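Local structure of uncharacterized protein (Bacillus thuringiensis serovar kurstaki, 4XE7) at residues 67-79 with 86-98. The protein is a ParM-type bacterial actin homologue of the cytoskeleton, which probably polymerises into filaments that segregate plasmid DNA. Numbering follows the deposited sequence.
Sequences DEDIELLHVRIIS and ARSRAWYVGAYAK
Val-75 and Trp-91 exchange two backbone hydrogen bonds, Val-75 N to Trp-91 O and Trp-91 N to Val-75 O, both 2.8 Å, and Val-93 N adds a third to Leu-73 O. On the face shared by His-74 and Tyr-92, the tyrosine presents its edge to the imidazole: CE1 of Tyr-92 sits 3.6 Å from CG of His-74, offset toward the rim, with the planes at 58°. With CG anti to the backbone N (chi1 174°), the imidazole of His-74 lies beside Tyr-92; its NE2 is hydrogen-bonded to Pro-46 O, outside the two segments. On the other face, CG2 of Val-75 meets CG2 of Val-93 at 3.8 Å. CD2 of Leu-72 lies over the Tyr-96 ring, 4.0 Å from its centroid, a CH-pi contact. These antiparallel strands lie inside the large mixed sheet of an actin-like domain, 90-93 bordering 33-45 and 73-79 bordering 173-179; Trp-91 packs on Ile-128 of helix 123-140. Where the strands part, Arg-76 bends at chi2 (74°) and directs NE to Arg-87 O at 3.2 Å, nearly in the guanidinium plane, while Ser-88 O lies over the centre of one guanidinium face. Arg-87 answers with NH1, which reaches Ser-79 O in a nearly straight bond. A water here accepts from Ile-77 N. Ala-86 O, one residue before Arg-87, receives Arg-89 N and Trp-91 NE1 from opposite faces of its carbonyl plane; the NE1 bond, nearly straight and nearly in the ring plane, fixes the indole's edge on Ala-86. Near Tyr-96, one water accepts from both Leu-73 N and Tyr-96 N, and a second links Ala-95 N to Ile-70 O.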
loop_
_atom_site.group_PDB
_atom_site.type_symbol
_atom_site.label_atom_id
_atom_site.label_comp_id
_atom_site.label_asym_id
_atom_site.label_seq_id
_atom_site.Cartn_x
_atom_site.Cartn_y
_atom_site.Cartn_z
ATOM N N ASP A 67 0.342 11.727 7.121
ATOM C CA ASP A 67 0.117 10.566 7.977
ATOM C C ASP A 67 0.968 10.717 9.230
ATOM O O ASP A 67 1.586 9.772 9.696
ATOM C CB ASP A 67 0.438 9.246 7.250
ATOM C CG ASP A 67 -0.466 8.988 6.044
ATOM O OD1 ASP A 67 -1.660 9.368 6.078
ATOM O OD2 ASP A 67 0.017 8.386 5.062
ATOM N N GLU A 68 1.012 11.930 9.764
ATOM C CA GLU A 68 1.786 12.166 10.966
ATOM C C GLU A 68 1.136 11.441 12.122
ATOM O O GLU A 68 1.802 11.123 13.110
ATOM C CB GLU A 68 1.913 13.666 11.271
ATOM C CG GLU A 68 2.741 14.427 10.241
ATOM C CD GLU A 68 2.847 15.914 10.540
ATOM O OE1 GLU A 68 1.791 16.576 10.641
ATOM O OE2 GLU A 68 3.985 16.423 10.658
ATOM N N ASP A 69 -0.155 11.135 11.998
ATOM C CA ASP A 69 -0.850 10.551 13.134
ATOM C C ASP A 69 -0.510 9.079 13.370
ATOM O O ASP A 69 -0.948 8.508 14.366
ATOM C CB ASP A 69 -2.364 10.730 12.995
ATOM C CG ASP A 69 -2.933 10.102 11.724
ATOM O OD1 ASP A 69 -2.162 9.605 10.875
ATOM O OD2 ASP A 69 -4.168 10.136 11.575
ATOM N N ILE A 70 0.273 8.465 12.487
ATOM C CA ILE A 70 0.685 7.085 12.734
ATOM C C ILE A 70 2.171 6.971 13.057
ATOM O O ILE A 70 2.678 5.865 13.269
ATOM C CB ILE A 70 0.373 6.173 11.554
ATOM C CG1 ILE A 70 1.149 6.625 10.318
ATOM C CG2 ILE A 70 -1.131 6.144 11.299
ATOM C CD1 ILE A 70 1.157 5.625 9.209
ATOM N N GLU A 71 2.854 8.113 13.114
ATOM C CA GLU A 71 4.272 8.165 13.488
ATOM C C GLU A 71 4.478 7.762 14.948
ATOM O O GLU A 71 5.508 7.194 15.323
ATOM C CB GLU A 71 4.841 9.575 13.254
ATOM C CG GLU A 71 4.832 10.008 11.789
ATOM C CD GLU A 71 5.336 11.435 11.574
ATOM O OE1 GLU A 71 5.787 12.076 12.552
ATOM O OE2 GLU A 71 5.275 11.914 10.419
ATOM N N LEU A 72 3.483 8.047 15.773
ATOM C CA LEU A 72 3.593 7.734 17.185
ATOM C C LEU A 72 2.346 7.009 17.665
ATOM O O LEU A 72 1.368 7.640 18.068
ATOM C CB LEU A 72 3.828 9.013 17.988
ATOM C CG LEU A 72 4.598 8.902 19.299
ATOM C CD1 LEU A 72 4.858 10.305 19.846
ATOM C CD2 LEU A 72 3.855 8.062 20.324
ATOM N N LEU A 73 2.387 5.682 17.630
ATOM C CA LEU A 73 1.254 4.888 18.079
ATOM C C LEU A 73 1.595 4.142 19.355
ATOM O O LEU A 73 2.378 3.186 19.352
ATOM C CB LEU A 73 0.804 3.901 16.988
ATOM C CG LEU A 73 0.285 4.574 15.720
ATOM C CD1 LEU A 73 0.118 3.567 14.612
ATOM C CD2 LEU A 73 -1.029 5.320 15.987
ATOM N N HIS A 74 0.993 4.598 20.445
ATOM C CA HIS A 74 1.192 4.009 21.758
ATOM C C HIS A 74 -0.194 3.784 22.323
ATOM O O HIS A 74 -0.839 4.723 22.778
ATOM C CB HIS A 74 2.037 4.926 22.646
ATOM C CG HIS A 74 2.175 4.453 24.059
ATOM N ND1 HIS A 74 2.602 5.280 25.079
ATOM C CD2 HIS A 74 1.944 3.245 24.626
ATOM C CE1 HIS A 74 2.628 4.600 26.211
ATOM N NE2 HIS A 74 2.231 3.365 25.966
ATOM N N VAL A 75 -0.673 2.547 22.252
ATOM C CA VAL A 75 -2.089 2.294 22.509
ATOM C C VAL A 75 -2.354 1.214 23.537
ATOM O O VAL A 75 -1.520 0.337 23.781
ATOM C CB VAL A 75 -2.819 1.915 21.205
ATOM C CG1 VAL A 75 -2.731 3.063 20.218
ATOM C CG2 VAL A 75 -2.209 0.647 20.601
ATOM N N ARG A 76 -3.526 1.306 24.157
ATOM C CA ARG A 76 -4.064 0.222 24.955
ATOM C C ARG A 76 -5.255 -0.386 24.219
ATOM O O ARG A 76 -6.230 0.309 23.925
ATOM C CB ARG A 76 -4.488 0.720 26.338
ATOM C CG ARG A 76 -5.155 -0.328 27.175
ATOM C CD ARG A 76 -4.139 -1.331 27.683
ATOM N NE ARG A 76 -4.782 -2.397 28.444
ATOM C CZ ARG A 76 -5.116 -2.301 29.727
ATOM N NH1 ARG A 76 -4.868 -1.191 30.403
ATOM N NH2 ARG A 76 -5.700 -3.318 30.331
ATOM N N ILE A 77 -5.174 -1.675 23.914
ATOM C CA ILE A 77 -6.242 -2.346 23.176
ATOM C C ILE A 77 -6.907 -3.436 24.009
ATOM O O ILE A 77 -6.279 -4.437 24.376
ATOM C CB ILE A 77 -5.723 -2.952 21.874
ATOM C CG1 ILE A 77 -5.207 -1.832 20.971
ATOM C CG2 ILE A 77 -6.826 -3.777 21.177
ATOM C CD1 ILE A 77 -4.566 -2.306 19.673
ATOM N N ILE A 78 -8.185 -3.218 24.300
ATOM C CA ILE A 78 -9.034 -4.182 25.002
ATOM C C ILE A 78 -9.923 -4.957 24.035
ATOM O O ILE A 78 -10.861 -4.400 23.470
ATOM C CB ILE A 78 -9.938 -3.478 26.030
ATOM C CG1 ILE A 78 -9.129 -2.462 26.840
ATOM C CG2 ILE A 78 -10.633 -4.499 26.931
ATOM C CD1 ILE A 78 -8.046 -3.087 27.660
ATOM N N SER A 79 -9.637 -6.242 23.861
ATOM C CA SER A 79 -10.340 -7.067 22.893
ATOM C C SER A 79 -10.271 -8.542 23.276
ATOM O O SER A 79 -9.224 -9.020 23.709
ATOM C CB SER A 79 -9.740 -6.853 21.487
ATOM O OG SER A 79 -10.210 -7.815 20.550
ATOM N N ALA A 86 -1.696 -9.849 26.339
ATOM C CA ALA A 86 -1.617 -8.764 25.369
ATOM C C ALA A 86 -2.692 -7.744 25.690
ATOM O O ALA A 86 -2.469 -6.534 25.608
ATOM C CB ALA A 86 -1.775 -9.294 23.939
ATOM N N ARG A 87 -3.854 -8.258 26.071
ATOM C CA ARG A 87 -5.012 -7.435 26.397
ATOM C C ARG A 87 -4.752 -6.537 27.620
ATOM O O ARG A 87 -5.314 -5.439 27.722
ATOM C CB ARG A 87 -6.225 -8.352 26.614
ATOM C CG ARG A 87 -7.541 -7.665 26.869
ATOM C CD ARG A 87 -8.708 -8.653 26.803
ATOM N NE ARG A 87 -8.531 -9.818 27.668
ATOM C CZ ARG A 87 -8.686 -11.078 27.268
ATOM N NH1 ARG A 87 -9.019 -11.345 26.015
ATOM N NH2 ARG A 87 -8.505 -12.076 28.120
ATOM N N SER A 88 -3.878 -6.997 28.523
ATOM C CA SER A 88 -3.560 -6.283 29.771
ATOM C C SER A 88 -2.545 -5.141 29.599
ATOM O O SER A 88 -2.479 -4.237 30.432
ATOM C CB SER A 88 -3.006 -7.258 30.820
ATOM O OG SER A 88 -1.608 -7.420 30.614
ATOM N N ARG A 89 -1.761 -5.211 28.523
ATOM C CA ARG A 89 -0.614 -4.337 28.280
ATOM C C ARG A 89 -0.871 -3.299 27.213
ATOM O O ARG A 89 -1.661 -3.521 26.290
ATOM C CB ARG A 89 0.588 -5.148 27.815
ATOM C CG ARG A 89 1.016 -6.182 28.764
ATOM C CD ARG A 89 2.041 -7.099 28.145
ATOM N NE ARG A 89 2.467 -8.021 29.182
ATOM C CZ ARG A 89 3.265 -7.674 30.176
ATOM N NH1 ARG A 89 3.735 -6.432 30.252
ATOM N NH2 ARG A 89 3.602 -8.569 31.094
ATOM N N ALA A 90 -0.145 -2.194 27.307
ATOM C CA ALA A 90 -0.122 -1.227 26.238
ATOM C C ALA A 90 0.973 -1.595 25.224
ATOM O O ALA A 90 1.886 -2.371 25.535
ATOM C CB ALA A 90 0.094 0.171 26.797
ATOM N N TRP A 91 0.870 -1.032 24.019
ATOM C CA TRP A 91 1.727 -1.398 22.900
ATOM C C TRP A 91 2.229 -0.198 22.115
ATOM O O TRP A 91 1.510 0.784 21.926
ATOM C CB TRP A 91 0.981 -2.344 21.938
ATOM C CG TRP A 91 0.672 -3.651 22.571
ATOM C CD1 TRP A 91 -0.459 -3.976 23.251
ATOM C CD2 TRP A 91 1.527 -4.794 22.637
ATOM N NE1 TRP A 91 -0.366 -5.252 23.746
ATOM C CE2 TRP A 91 0.846 -5.784 23.376
ATOM C CE3 TRP A 91 2.807 -5.084 22.148
ATOM C CZ2 TRP A 91 1.390 -7.045 23.626
ATOM C CZ3 TRP A 91 3.357 -6.339 22.404
ATOM C CH2 TRP A 91 2.644 -7.303 23.135
ATOM N N TYR A 92 3.475 -0.298 21.664
ATOM C CA TYR A 92 4.003 0.545 20.619
ATOM C C TYR A 92 3.691 -0.151 19.311
ATOM O O TYR A 92 3.887 -1.364 19.199
ATOM C CB TYR A 92 5.513 0.741 20.779
ATOM C CG TYR A 92 5.918 1.510 22.013
ATOM C CD1 TYR A 92 5.221 2.642 22.405
ATOM C CD2 TYR A 92 7.006 1.106 22.781
ATOM C CE1 TYR A 92 5.594 3.348 23.518
ATOM C CE2 TYR A 92 7.386 1.806 23.898
ATOM C CZ TYR A 92 6.678 2.931 24.260
ATOM O OH TYR A 92 7.042 3.648 25.371
ATOM N N VAL A 93 3.196 0.595 18.329
ATOM C CA VAL A 93 2.745 -0.017 17.081
ATOM C C VAL A 93 3.294 0.713 15.868
ATOM O O VAL A 93 3.271 1.935 15.822
ATOM C CB VAL A 93 1.197 -0.033 16.988
ATOM C CG1 VAL A 93 0.727 -0.903 15.809
ATOM C CG2 VAL A 93 0.584 -0.529 18.277
ATOM N N GLY A 94 3.761 -0.033 14.871
ATOM C CA GLY A 94 4.161 0.562 13.610
ATOM C C GLY A 94 5.513 1.239 13.654
ATOM O O GLY A 94 6.458 0.715 14.256
ATOM N N ALA A 95 5.607 2.413 13.028
ATOM C CA ALA A 95 6.873 3.138 12.942
ATOM C C ALA A 95 7.539 3.289 14.310
ATOM O O ALA A 95 8.722 3.004 14.461
ATOM C CB ALA A 95 6.660 4.513 12.300
ATOM N N TYR A 96 6.766 3.699 15.308
ATOM C CA TYR A 96 7.294 3.904 16.654
ATOM C C TYR A 96 7.873 2.631 17.271
ATOM O O TYR A 96 8.793 2.690 18.093
ATOM C CB TYR A 96 6.201 4.457 17.566
ATOM C CG TYR A 96 6.720 5.175 18.793
ATOM C CD1 TYR A 96 7.857 5.967 18.726
ATOM C CD2 TYR A 96 6.062 5.068 20.016
ATOM C CE1 TYR A 96 8.337 6.630 19.850
ATOM C CE2 TYR A 96 6.531 5.726 21.145
ATOM C CZ TYR A 96 7.670 6.504 21.056
ATOM O OH TYR A 96 8.139 7.162 22.170
ATOM N N ALA A 97 7.322 1.483 16.888
ATOM C CA ALA A 97 7.781 0.212 17.419
ATOM C C ALA A 97 9.126 -0.213 16.813
ATOM O O ALA A 97 9.864 -0.988 17.426
ATOM C CB ALA A 97 6.730 -0.862 17.193
ATOM N N LYS A 98 9.431 0.293 15.618
ATOM C CA LYS A 98 10.697 0.013 14.932
ATOM C C LYS A 98 11.896 0.352 15.803
ATOM O O LYS A 98 12.936 -0.296 15.710
ATOM C CB LYS A 98 10.807 0.805 13.624
ATOM C CG LYS A 98 9.780 0.471 12.564
ATOM C CD LYS A 98 10.105 -0.837 11.857
ATOM C CE LYS A 98 9.267 -0.995 10.590
ATOM N NZ LYS A 98 9.338 0.220 9.729
HETATM O O HOH W 1 3.999 4.318 15.264
HETATM O O HOH W 2 3.262 3.463 11.641
HETATM O O HOH W 3 -3.563 -3.849 24.675
#